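Local coordinates for protein tryptophane-5-halogenase (Microbispora sp. ATCC PTA-5024, PDB 5UAO) that probably catalyses the flavin-dependent chlorination of a tryptophan in the lanthipeptide NAI-107 to 5-chlorotryptophan, using bound FAD, at residues G69-H83 against Y169-L181. Sequence-based numbering, arbitrary orientation.
Sequences GVGEATVSYMVMFLH and YLPFAYHMDNARL. With FAD (flavin-adenine dinucleotide), chain E.
The ring of Tyr174 takes Val79 CG2 over one face, 4.0 Å from the ring centroid in a CH-pi contact, while Leu82 CD1 and the imidazole of His83 stand at its edge. The two rings meet rim to rim, planes at 81°, and Tyr174 OH lies in the imidazole plane, hydrogen-bonded to His83 NE2 at 2.7 Å; His83 ND1 has its own bond to Ile88 O. The smaller ring of His175 takes Ala73 CB at its edge and is held at both nitrogens, by Thr100 and Thr274.

Next to the His175 ring, the backbones meet in a single beta bridge, Ala73 with His175. Met176 N donates to Glu72 O at 2.8 Å, in the carbonyl plane, and Tyr174 O accepts from Thr74 OG1 at 3.1 Å, on a lone pair in the carbonyl plane, and more weakly from Thr74 N. With that hydroxyl turned between its backbone N and carbonyl carbon (chi1 65°), Thr74 CG2 presses tightly on Met176 CE.

Farther along, Glu72 OE2 accepts from Asn178 N, 27° out of the carboxylate plane, and OE1 is hydrogen-bonded to His294 ND1.

Ala73 also grips the flavin: its N donates to FAD O4 and its O accepts from FAD N3 at 2.7 Å. The bridge therefore ties the flavin-binding loop to strand 173-175, whereas the Tyr174–His83 bond, with Val79 and Leu82 packed on the same ring, joins that strand to helix 76-85, a buried arrangement consistent with a firmly positioned isoalloxazine.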
ATOM      1  N   GLY A  69      18.832   9.002 -26.438  1.00 44.51           N
ATOM      2  CA  GLY A  69      18.980   8.199 -27.644  1.00 43.78           C
ATOM      3  C   GLY A  69      18.856   6.710 -27.429  1.00 40.84           C
ATOM      4  O   GLY A  69      19.017   5.961 -28.407  1.00 37.35           O
ATOM      5  N   VAL A  70      18.465   6.288 -26.213  1.00 37.18           N
ATOM      6  CA  VAL A  70      18.644   4.892 -25.803  1.00 45.43           C
ATOM      7  C   VAL A  70      17.619   3.998 -25.060  1.00 52.23           C
ATOM      8  O   VAL A  70      17.938   2.826 -24.852  1.00 78.15           O
ATOM      9  CB  VAL A  70      19.945   4.867 -25.005  1.00 50.43           C
ATOM     10  CG1 VAL A  70      19.671   5.050 -23.516  1.00 48.95           C
ATOM     11  CG2 VAL A  70      20.759   3.649 -25.357  1.00 53.32           C
ATOM     12  N   GLY A  71      16.423   4.446 -24.674  1.00 45.14           N
ATOM     13  CA  GLY A  71      15.509   3.626 -23.828  1.00 45.18           C
ATOM     14  C   GLY A  71      14.445   2.840 -24.631  1.00 42.06           C
ATOM     15  O   GLY A  71      13.447   3.446 -25.103  1.00 45.57           O
ATOM     16  N   GLU A  72      14.672   1.523 -24.818  1.00 30.07           N
ATOM     17  CA  GLU A  72      13.912   0.736 -25.799  1.00 28.63           C
ATOM     18  C   GLU A  72      13.024  -0.424 -25.270  1.00 28.59           C
ATOM     19  O   GLU A  72      12.143  -0.880 -26.004  1.00 29.70           O
ATOM     20  CB  GLU A  72      14.854   0.218 -26.892  1.00 26.02           C
ATOM     21  CG  GLU A  72      15.403   1.394 -27.719  1.00 26.38           C
ATOM     22  CD  GLU A  72      16.298   1.014 -28.893  1.00 25.57           C
ATOM     23  OE1 GLU A  72      16.944  -0.037 -28.868  1.00 28.20           O
ATOM     24  OE2 GLU A  72      16.364   1.815 -29.804  1.00 27.37           O
ATOM     25  N   ALA A  73      13.206  -0.875 -24.045  1.00 22.91           N
ATOM     26  CA  ALA A  73      12.393  -1.968 -23.536  1.00 26.97           C
ATOM     27  C   ALA A  73      11.398  -1.415 -22.513  1.00 30.02           C
ATOM     28  O   ALA A  73      11.724  -0.484 -21.801  1.00 32.03           O
ATOM     29  CB  ALA A  73      13.239  -3.072 -22.881  1.00 26.20           C
ATOM     30  N   THR A  74      10.242  -2.039 -22.384  1.00 28.31           N
ATOM     31  CA  THR A  74       9.251  -1.560 -21.432  1.00 26.08           C
ATOM     32  C   THR A  74       8.654  -2.698 -20.627  1.00 23.71           C
ATOM     33  O   THR A  74       9.104  -3.859 -20.670  1.00 26.30           O
ATOM     34  CB  THR A  74       8.113  -0.734 -22.143  1.00 31.78           C
ATOM     35  OG1 THR A  74       7.366  -1.578 -23.032  1.00 31.85           O
ATOM     36  CG2 THR A  74       8.700   0.302 -23.017  1.00 43.18           C
ATOM     37  N   VAL A  75       7.629  -2.365 -19.861  1.00 24.91           N
ATOM     38  CA  VAL A  75       6.885  -3.358 -19.065  1.00 27.40           C
ATOM     39  C   VAL A  75       5.426  -3.393 -19.564  1.00 26.74           C
ATOM     40  O   VAL A  75       4.972  -2.477 -20.279  1.00 24.04           O
ATOM     41  CB  VAL A  75       6.925  -3.040 -17.544  1.00 28.56           C
ATOM     42  CG1 VAL A  75       8.315  -3.074 -16.978  1.00 29.13           C
ATOM     43  CG2 VAL A  75       6.226  -1.727 -17.217  1.00 31.40           C
ATOM     44  N   SER A  76       4.677  -4.382 -19.082  1.00 30.55           N
ATOM     45  CA  SER A  76       3.362  -4.665 -19.586  1.00 29.22           C
ATOM     46  C   SER A  76       2.409  -3.474 -19.456  1.00 28.79           C
ATOM     47  O   SER A  76       1.629  -3.150 -20.402  1.00 27.27           O
ATOM     48  CB  SER A  76       2.828  -5.963 -18.964  1.00 31.67           C
ATOM     49  OG  SER A  76       2.628  -5.677 -17.617  1.00 30.69           O
ATOM     50  N   TYR A  77       2.523  -2.715 -18.387  1.00 29.25           N
ATOM     51  CA  TYR A  77       1.669  -1.525 -18.184  1.00 30.62           C
ATOM     52  C   TYR A  77       1.726  -0.503 -19.300  1.00 31.96           C
ATOM     53  O   TYR A  77       0.748   0.211 -19.642  1.00 29.44           O
ATOM     54  CB  TYR A  77       2.089  -0.857 -16.877  1.00 34.79           C
ATOM     55  CG  TYR A  77       1.221   0.278 -16.474  1.00 37.36           C
ATOM     56  CD1 TYR A  77      -0.027   0.015 -15.911  1.00 45.96           C
ATOM     57  CD2 TYR A  77       1.613   1.610 -16.642  1.00 39.39           C
ATOM     58  CE1 TYR A  77      -0.876   1.031 -15.502  1.00 47.27           C
ATOM     59  CE2 TYR A  77       0.751   2.649 -16.263  1.00 44.52           C
ATOM     60  CZ  TYR A  77      -0.502   2.341 -15.701  1.00 47.37           C
ATOM     61  OH  TYR A  77      -1.416   3.272 -15.283  1.00 50.67           O
ATOM     62  N   MET A  78       2.924  -0.392 -19.875  1.00 30.92           N
ATOM     63  CA  MET A  78       3.165   0.610 -20.892  1.00 28.75           C
ATOM     64  C   MET A  78       2.293   0.370 -22.102  1.00 25.41           C
ATOM     65  O   MET A  78       1.952   1.329 -22.851  1.00 25.25           O
ATOM     66  CB  MET A  78       4.628   0.637 -21.306  1.00 30.10           C
ATOM     67  CG  MET A  78       5.057   1.950 -21.867  1.00 37.16           C
ATOM     68  SD  MET A  78       4.932   3.310 -20.690  1.00 37.31           S
ATOM     69  CE  MET A  78       5.244   4.717 -21.738  1.00 39.50           C
ATOM     70  N   VAL A  79       1.978  -0.884 -22.379  1.00 25.92           N
ATOM     71  CA  VAL A  79       1.043  -1.179 -23.478  1.00 25.25           C
ATOM     72  C   VAL A  79      -0.333  -0.531 -23.326  1.00 30.84           C
ATOM     73  O   VAL A  79      -0.863   0.090 -24.294  1.00 35.19           O
ATOM     74  CB  VAL A  79       0.878  -2.694 -23.661  1.00 31.78           C
ATOM     75  CG1 VAL A  79      -0.110  -3.007 -24.779  1.00 30.78           C
ATOM     76  CG2 VAL A  79       2.256  -3.327 -23.972  1.00 32.76           C
ATOM     77  N   MET A  80      -0.911  -0.633 -22.126  1.00 29.47           N
ATOM     78  CA  MET A  80      -2.116   0.093 -21.789  1.00 26.61           C
ATOM     79  C   MET A  80      -2.018   1.583 -21.786  1.00 28.66           C
ATOM     80  O   MET A  80      -2.937   2.295 -22.261  1.00 27.33           O
ATOM     81  CB  MET A  80      -2.692  -0.412 -20.480  1.00 32.44           C
ATOM     82  CG  MET A  80      -3.206  -1.832 -20.574  1.00 35.48           C
ATOM     83  SD  MET A  80      -4.078  -2.317 -19.071  1.00 43.43           S
ATOM     84  CE  MET A  80      -2.670  -2.552 -18.011  1.00 40.93           C
ATOM     85  N   PHE A  81      -0.944   2.110 -21.213  1.00 29.65           N
ATOM     86  CA  PHE A  81      -0.705   3.543 -21.276  1.00 29.15           C
ATOM     87  C   PHE A  81      -0.697   4.101 -22.692  1.00 31.32           C
ATOM     88  O   PHE A  81      -1.422   5.056 -23.025  1.00 30.49           O
ATOM     89  CB  PHE A  81       0.615   3.866 -20.532  1.00 27.83           C
ATOM     90  CG  PHE A  81       0.903   5.322 -20.433  1.00 24.72           C
ATOM     91  CD1 PHE A  81       0.418   6.068 -19.399  1.00 25.14           C
ATOM     92  CD2 PHE A  81       1.717   5.916 -21.353  1.00 26.23           C
ATOM     93  CE1 PHE A  81       0.667   7.445 -19.351  1.00 23.32           C
ATOM     94  CE2 PHE A  81       1.967   7.259 -21.318  1.00 27.53           C
ATOM     95  CZ  PHE A  81       1.459   8.027 -20.298  1.00 25.21           C
ATOM     96  N   LEU A  82       0.052   3.456 -23.574  1.00 30.11           N
ATOM     97  CA  LEU A  82       0.130   3.946 -24.923  1.00 29.09           C
ATOM     98  C   LEU A  82      -1.244   3.926 -25.581  1.00 30.26           C
ATOM     99  O   LEU A  82      -1.670   4.931 -26.176  1.00 29.32           O
ATOM    100  CB  LEU A  82       1.155   3.164 -25.780  1.00 28.99           C
ATOM    101  CG  LEU A  82       2.639   3.318 -25.350  1.00 30.67           C
ATOM    102  CD1 LEU A  82       3.487   2.223 -25.985  1.00 32.02           C
ATOM    103  CD2 LEU A  82       3.191   4.714 -25.653  1.00 30.91           C
ATOM    104  N   HIS A  83      -1.913   2.779 -25.530  1.00 26.79           N
ATOM    105  CA  HIS A  83      -3.077   2.636 -26.318  1.00 25.95           C
ATOM    106  C   HIS A  83      -4.357   3.239 -25.656  1.00 28.18           C
ATOM    107  O   HIS A  83      -5.206   3.804 -26.378  1.00 32.66           O
ATOM    108  CB  HIS A  83      -3.280   1.213 -26.775  1.00 27.57           C
ATOM    109  CG  HIS A  83      -2.136   0.658 -27.592  1.00 26.80           C
ATOM    110  ND1 HIS A  83      -1.639   1.285 -28.712  1.00 28.60           N
ATOM    111  CD2 HIS A  83      -1.355  -0.433 -27.382  1.00 24.64           C
ATOM    112  CE1 HIS A  83      -0.596   0.593 -29.172  1.00 28.42           C
ATOM    113  NE2 HIS A  83      -0.427  -0.474 -28.399  1.00 29.00           N
ATOM    114  N   TYR A 169      -4.383 -13.006 -22.713  1.00 34.54           N
ATOM    115  CA  TYR A 169      -4.423 -13.637 -21.415  1.00 31.57           C
ATOM    116  C   TYR A 169      -3.125 -13.511 -20.652  1.00 31.29           C
ATOM    117  O   TYR A 169      -3.093 -13.805 -19.479  1.00 29.71           O
ATOM    118  CB  TYR A 169      -4.813 -15.162 -21.559  1.00 35.26           C
ATOM    119  CG  TYR A 169      -6.193 -15.345 -22.223  1.00 34.89           C
ATOM    120  CD1 TYR A 169      -7.344 -14.727 -21.675  1.00 40.70           C
ATOM    121  CD2 TYR A 169      -6.339 -16.082 -23.365  1.00 37.35           C
ATOM    122  CE1 TYR A 169      -8.591 -14.864 -22.281  1.00 42.89           C
ATOM    123  CE2 TYR A 169      -7.567 -16.219 -23.998  1.00 39.83           C
ATOM    124  CZ  TYR A 169      -8.703 -15.615 -23.441  1.00 44.16           C
ATOM    125  OH  TYR A 169      -9.937 -15.696 -24.067  1.00 50.09           O
ATOM    126  N   LEU A 170      -2.019 -13.164 -21.315  1.00 30.90           N
ATOM    127  CA  LEU A 170      -0.687 -13.216 -20.676  1.00 29.53           C
ATOM    128  C   LEU A 170       0.068 -11.860 -20.880  1.00 32.66           C
ATOM    129  O   LEU A 170       0.500 -11.537 -21.979  1.00 29.76           O
ATOM    130  CB  LEU A 170       0.132 -14.339 -21.327  1.00 29.26           C
ATOM    131  CG  LEU A 170      -0.407 -15.790 -21.290  1.00 32.99           C
ATOM    132  CD1 LEU A 170       0.307 -16.736 -22.250  1.00 32.75           C
ATOM    133  CD2 LEU A 170      -0.280 -16.339 -19.912  1.00 32.39           C
ATOM    134  N   PRO A 171       0.229 -11.073 -19.822  1.00 30.56           N
ATOM    135  CA  PRO A 171       0.841  -9.721 -19.903  1.00 28.69           C
ATOM    136  C   PRO A 171       2.211  -9.740 -20.576  1.00 23.56           C
ATOM    137  O   PRO A 171       2.973 -10.678 -20.360  1.00 26.87           O
ATOM    138  CB  PRO A 171       0.941  -9.314 -18.460  1.00 27.34           C
ATOM    139  CG  PRO A 171      -0.253  -9.973 -17.849  1.00 32.11           C
ATOM    140  CD  PRO A 171      -0.279 -11.346 -18.468  1.00 34.21           C
ATOM    141  N   PHE A 172       2.432  -8.787 -21.467  1.00 25.05           N
ATOM    142  CA  PHE A 172       3.685  -8.673 -22.254  1.00 25.07           C
ATOM    143  C   PHE A 172       3.920  -7.207 -22.551  1.00 25.57           C
ATOM    144  O   PHE A 172       3.016  -6.346 -22.409  1.00 24.79           O
ATOM    145  CB  PHE A 172       3.614  -9.513 -23.570  1.00 26.14           C
ATOM    146  CG  PHE A 172       2.662  -8.887 -24.610  1.00 27.26           C
ATOM    147  CD1 PHE A 172       1.281  -9.137 -24.561  1.00 31.37           C
ATOM    148  CD2 PHE A 172       3.144  -7.980 -25.539  1.00 28.16           C
ATOM    149  CE1 PHE A 172       0.416  -8.497 -25.444  1.00 29.43           C
ATOM    150  CE2 PHE A 172       2.298  -7.356 -26.461  1.00 30.62           C
ATOM    151  CZ  PHE A 172       0.921  -7.628 -26.412  1.00 30.29           C
ATOM    152  N   ALA A 173       5.122  -6.898 -23.041  1.00 26.33           N
ATOM    153  CA  ALA A 173       5.530  -5.522 -23.274  1.00 24.61           C
ATOM    154  C   ALA A 173       6.171  -5.411 -24.636  1.00 26.57           C
ATOM    155  O   ALA A 173       6.197  -6.381 -25.422  1.00 26.85           O
ATOM    156  CB  ALA A 173       6.484  -5.075 -22.203  1.00 24.55           C
ATOM    157  N   TYR A 174       6.555  -4.186 -24.971  1.00 26.65           N
ATOM    158  CA  TYR A 174       7.164  -3.924 -26.240  1.00 26.57           C
ATOM    159  C   TYR A 174       8.658  -3.680 -26.101  1.00 25.26           C
ATOM    160  O   TYR A 174       9.159  -3.082 -25.115  1.00 29.07           O
ATOM    161  CB  TYR A 174       6.591  -2.673 -26.863  1.00 27.00           C
ATOM    162  CG  TYR A 174       5.101  -2.710 -27.245  1.00 27.64           C
ATOM    163  CD1 TYR A 174       4.551  -3.798 -27.903  1.00 26.01           C
ATOM    164  CD2 TYR A 174       4.290  -1.592 -27.039  1.00 29.80           C
ATOM    165  CE1 TYR A 174       3.210  -3.810 -28.255  1.00 28.99           C
ATOM    166  CE2 TYR A 174       2.941  -1.574 -27.451  1.00 28.93           C
ATOM    167  CZ  TYR A 174       2.413  -2.704 -28.046  1.00 27.87           C
ATOM    168  OH  TYR A 174       1.077  -2.701 -28.463  1.00 28.10           O
ATOM    169  N   HIS A 175       9.350  -4.011 -27.163  1.00 23.73           N
ATOM    170  CA  HIS A 175      10.653  -3.377 -27.470  1.00 24.07           C
ATOM    171  C   HIS A 175      10.433  -2.447 -28.673  1.00 25.12           C
ATOM    172  O   HIS A 175       9.764  -2.827 -29.685  1.00 24.85           O
ATOM    173  CB  HIS A 175      11.709  -4.404 -27.874  1.00 22.27           C
ATOM    174  CG  HIS A 175      11.979  -5.490 -26.896  1.00 23.64           C
ATOM    175  ND1 HIS A 175      11.805  -6.822 -27.215  1.00 28.46           N
ATOM    176  CD2 HIS A 175      12.538  -5.484 -25.661  1.00 25.31           C
ATOM    177  CE1 HIS A 175      12.156  -7.575 -26.189  1.00 23.67           C
ATOM    178  NE2 HIS A 175      12.636  -6.787 -25.249  1.00 24.32           N
ATOM    179  N   MET A 176      10.960  -1.230 -28.573  1.00 25.82           N
ATOM    180  CA  MET A 176      10.692  -0.138 -29.538  1.00 27.07           C
ATOM    181  C   MET A 176      11.986   0.605 -29.895  1.00 30.21           C
ATOM    182  O   MET A 176      12.670   1.167 -29.014  1.00 28.63           O
ATOM    183  CB  MET A 176       9.685   0.865 -28.972  1.00 30.76           C
ATOM    184  CG  MET A 176       8.379   0.244 -28.524  1.00 29.47           C
ATOM    185  SD  MET A 176       7.393   1.352 -27.507  1.00 33.51           S
ATOM    186  CE  MET A 176       8.415   1.455 -26.053  1.00 33.91           C
ATOM    187  N   ASP A 177      12.329   0.583 -31.171  1.00 26.06           N
ATOM    188  CA  ASP A 177      13.381   1.410 -31.699  1.00 27.27           C
ATOM    189  C   ASP A 177      13.159   2.845 -31.345  1.00 27.59           C
ATOM    190  O   ASP A 177      12.117   3.423 -31.648  1.00 24.47           O
ATOM    191  CB  ASP A 177      13.434   1.272 -33.223  1.00 31.12           C
ATOM    192  CG  ASP A 177      14.517   2.100 -33.831  1.00 32.82           C
ATOM    193  OD1 ASP A 177      15.637   1.563 -33.828  1.00 33.44           O
ATOM    194  OD2 ASP A 177      14.266   3.260 -34.291  1.00 29.53           O
ATOM    195  N   ASN A 178      14.132   3.428 -30.654  1.00 27.11           N
ATOM    196  CA  ASN A 178      13.956   4.733 -30.132  1.00 27.46           C
ATOM    197  C   ASN A 178      13.774   5.835 -31.137  1.00 29.00           C
ATOM    198  O   ASN A 178      12.948   6.719 -30.922  1.00 30.02           O
ATOM    199  CB  ASN A 178      15.113   5.145 -29.223  1.00 28.38           C
ATOM    200  CG  ASN A 178      14.702   6.271 -28.360  1.00 35.56           C
ATOM    201  OD1 ASN A 178      13.778   6.117 -27.518  1.00 48.46           O
ATOM    202  ND2 ASN A 178      15.276   7.442 -28.602  1.00 35.52           N
ATOM    203  N   ALA A 179      14.547   5.797 -32.217  1.00 27.04           N
ATOM    204  CA  ALA A 179      14.384   6.797 -33.258  1.00 30.74           C
ATOM    205  C   ALA A 179      12.981   6.695 -33.914  1.00 28.87           C
ATOM    206  O   ALA A 179      12.326   7.730 -34.036  1.00 26.14           O
ATOM    207  CB  ALA A 179      15.530   6.763 -34.271  1.00 32.85           C
ATOM    208  N   ARG A 180      12.463   5.491 -34.187  1.00 28.44           N
ATOM    209  CA  ARG A 180      11.125   5.394 -34.767  1.00 28.97           C
ATOM    210  C   ARG A 180      10.100   5.835 -33.787  1.00 29.96           C
ATOM    211  O   ARG A 180       9.112   6.443 -34.199  1.00 32.09           O
ATOM    212  CB  ARG A 180      10.706   3.987 -35.245  1.00 32.04           C
ATOM    213  CG  ARG A 180      11.346   3.534 -36.550  1.00 36.43           C
ATOM    214  CD  ARG A 180      10.732   2.267 -37.097  1.00 33.99           C
ATOM    215  NE  ARG A 180      11.108   1.054 -36.348  1.00 31.24           N
ATOM    216  CZ  ARG A 180      12.211   0.308 -36.561  1.00 33.94           C
ATOM    217  NH1 ARG A 180      13.118   0.649 -37.463  1.00 32.10           N
ATOM    218  NH2 ARG A 180      12.427  -0.788 -35.860  1.00 31.82           N
ATOM    219  N   LEU A 181      10.268   5.504 -32.502  1.00 25.99           N
ATOM    220  CA  LEU A 181       9.258   5.892 -31.515  1.00 25.04           C
ATOM    221  C   LEU A 181       9.112   7.370 -31.382  1.00 27.92           C
ATOM    222  O   LEU A 181       7.963   7.927 -31.340  1.00 24.95           O
ATOM    223  CB  LEU A 181       9.524   5.290 -30.124  1.00 26.72           C
ATOM    224  CG  LEU A 181       8.556   5.715 -29.019  1.00 27.85           C
ATOM    225  CD1 LEU A 181       7.141   5.220 -29.280  1.00 29.94           C
ATOM    226  CD2 LEU A 181       9.057   5.222 -27.667  1.00 31.59           C
TER
HETATM  227  PA  FAD E 601      16.371  13.166 -22.939  1.00 32.79           P
HETATM  228  O1A FAD E 601      16.068  12.036 -23.925  1.00 37.55           O
HETATM  229  O2A FAD E 601      17.785  13.420 -22.382  1.00 33.33           O
HETATM  230  O5B FAD E 601      15.745  14.541 -23.489  1.00 37.74           O
HETATM  231  C5B FAD E 601      16.061  15.833 -23.012  1.00 31.35           C
HETATM  232  C4B FAD E 601      15.415  16.833 -23.953  1.00 31.55           C
HETATM  233  O4B FAD E 601      15.605  18.056 -23.236  1.00 31.50           O
HETATM  234  C3B FAD E 601      16.042  17.023 -25.350  1.00 31.20           C
HETATM  235  O3B FAD E 601      15.003  17.199 -26.440  1.00 29.91           O
HETATM  236  C2B FAD E 601      16.870  18.303 -25.199  1.00 34.57           C
HETATM  237  O2B FAD E 601      17.087  19.075 -26.449  1.00 34.22           O
HETATM  238  C1B FAD E 601      16.024  19.055 -24.171  1.00 31.32           C
HETATM  239  N9A FAD E 601      16.803  20.128 -23.508  1.00 35.00           N
HETATM  240  C8A FAD E 601      17.810  19.964 -22.599  1.00 35.38           C
HETATM  241  N7A FAD E 601      18.263  21.186 -22.203  1.00 34.42           N
HETATM  242  C5A FAD E 601      17.550  22.115 -22.889  1.00 32.01           C
HETATM  243  C6A FAD E 601      17.585  23.569 -22.977  1.00 31.36           C
HETATM  244  N6A FAD E 601      18.473  24.272 -22.212  1.00 31.74           N
HETATM  245  N1A FAD E 601      16.699  24.153 -23.770  1.00 33.27           N
HETATM  246  C2A FAD E 601      15.798  23.471 -24.505  1.00 34.96           C
HETATM  247  N3A FAD E 601      15.739  22.139 -24.486  1.00 34.28           N
HETATM  248  C4A FAD E 601      16.585  21.436 -23.709  1.00 32.21           C
HETATM  249  N1  FAD E 601      14.020   3.355 -20.151  1.00 39.47           N
HETATM  250  C2  FAD E 601      13.186   2.304 -20.451  1.00 41.62           C
HETATM  251  O2  FAD E 601      11.933   2.393 -20.242  1.00 31.15           O
HETATM  252  N3  FAD E 601      13.667   1.151 -20.991  1.00 37.87           N
HETATM  253  C4  FAD E 601      14.971   0.954 -21.270  1.00 39.80           C
HETATM  254  O4  FAD E 601      15.320  -0.167 -21.756  1.00 34.89           O
HETATM  255  C4X FAD E 601      15.923   2.074 -20.966  1.00 36.66           C
HETATM  256  N5  FAD E 601      17.271   1.978 -21.141  1.00 41.47           N
HETATM  257  C5X FAD E 601      18.115   2.998 -20.857  1.00 35.51           C
HETATM  258  C6  FAD E 601      19.479   2.830 -21.061  1.00 37.06           C
HETATM  259  C7  FAD E 601      20.379   3.834 -20.752  1.00 35.95           C
HETATM  260  C7M FAD E 601      21.855   3.700 -20.983  1.00 34.41           C
HETATM  261  C8  FAD E 601      19.888   5.117 -20.254  1.00 40.44           C
HETATM  262  C8M FAD E 601      20.885   6.212 -19.934  1.00 45.28           C
HETATM  263  C9  FAD E 601      18.531   5.284 -20.040  1.00 41.77           C
HETATM  264  C9A FAD E 601      17.595   4.279 -20.294  1.00 37.74           C
HETATM  265  N10 FAD E 601      16.186   4.442 -20.053  1.00 38.01           N
HETATM  266  C10 FAD E 601      15.353   3.324 -20.376  1.00 39.03           C
HETATM  267  C1' FAD E 601      15.500   5.689 -19.593  1.00 43.27           C
HETATM  268  C2' FAD E 601      14.864   6.263 -20.949  1.00 45.31           C
HETATM  269  O2' FAD E 601      15.995   6.289 -21.811  1.00 49.86           O
HETATM  270  C3' FAD E 601      14.410   7.703 -21.383  1.00 54.39           C
HETATM  271  O3' FAD E 601      14.242   8.060 -22.806  1.00 40.54           O
HETATM  272  C4' FAD E 601      15.598   8.614 -21.271  1.00 61.54           C
HETATM  273  O4' FAD E 601      16.730   7.925 -20.659  1.00 49.34           O
HETATM  274  C5' FAD E 601      15.060   9.899 -20.642  1.00 52.71           C
HETATM  275  O5' FAD E 601      14.264  10.595 -21.557  1.00 37.04           O
HETATM  276  P   FAD E 601      14.198  12.203 -21.267  1.00 35.42           P
HETATM  277  O1P FAD E 601      13.987  12.447 -19.835  1.00 31.95           O
HETATM  278  O2P FAD E 601      13.107  12.637 -22.238  1.00 34.83           O
HETATM  279  O3P FAD E 601      15.582  12.909 -21.529  1.00 34.32           O
HETATM  280  O   HOH W   1      12.249   3.692 -27.576  1.00 37.50           O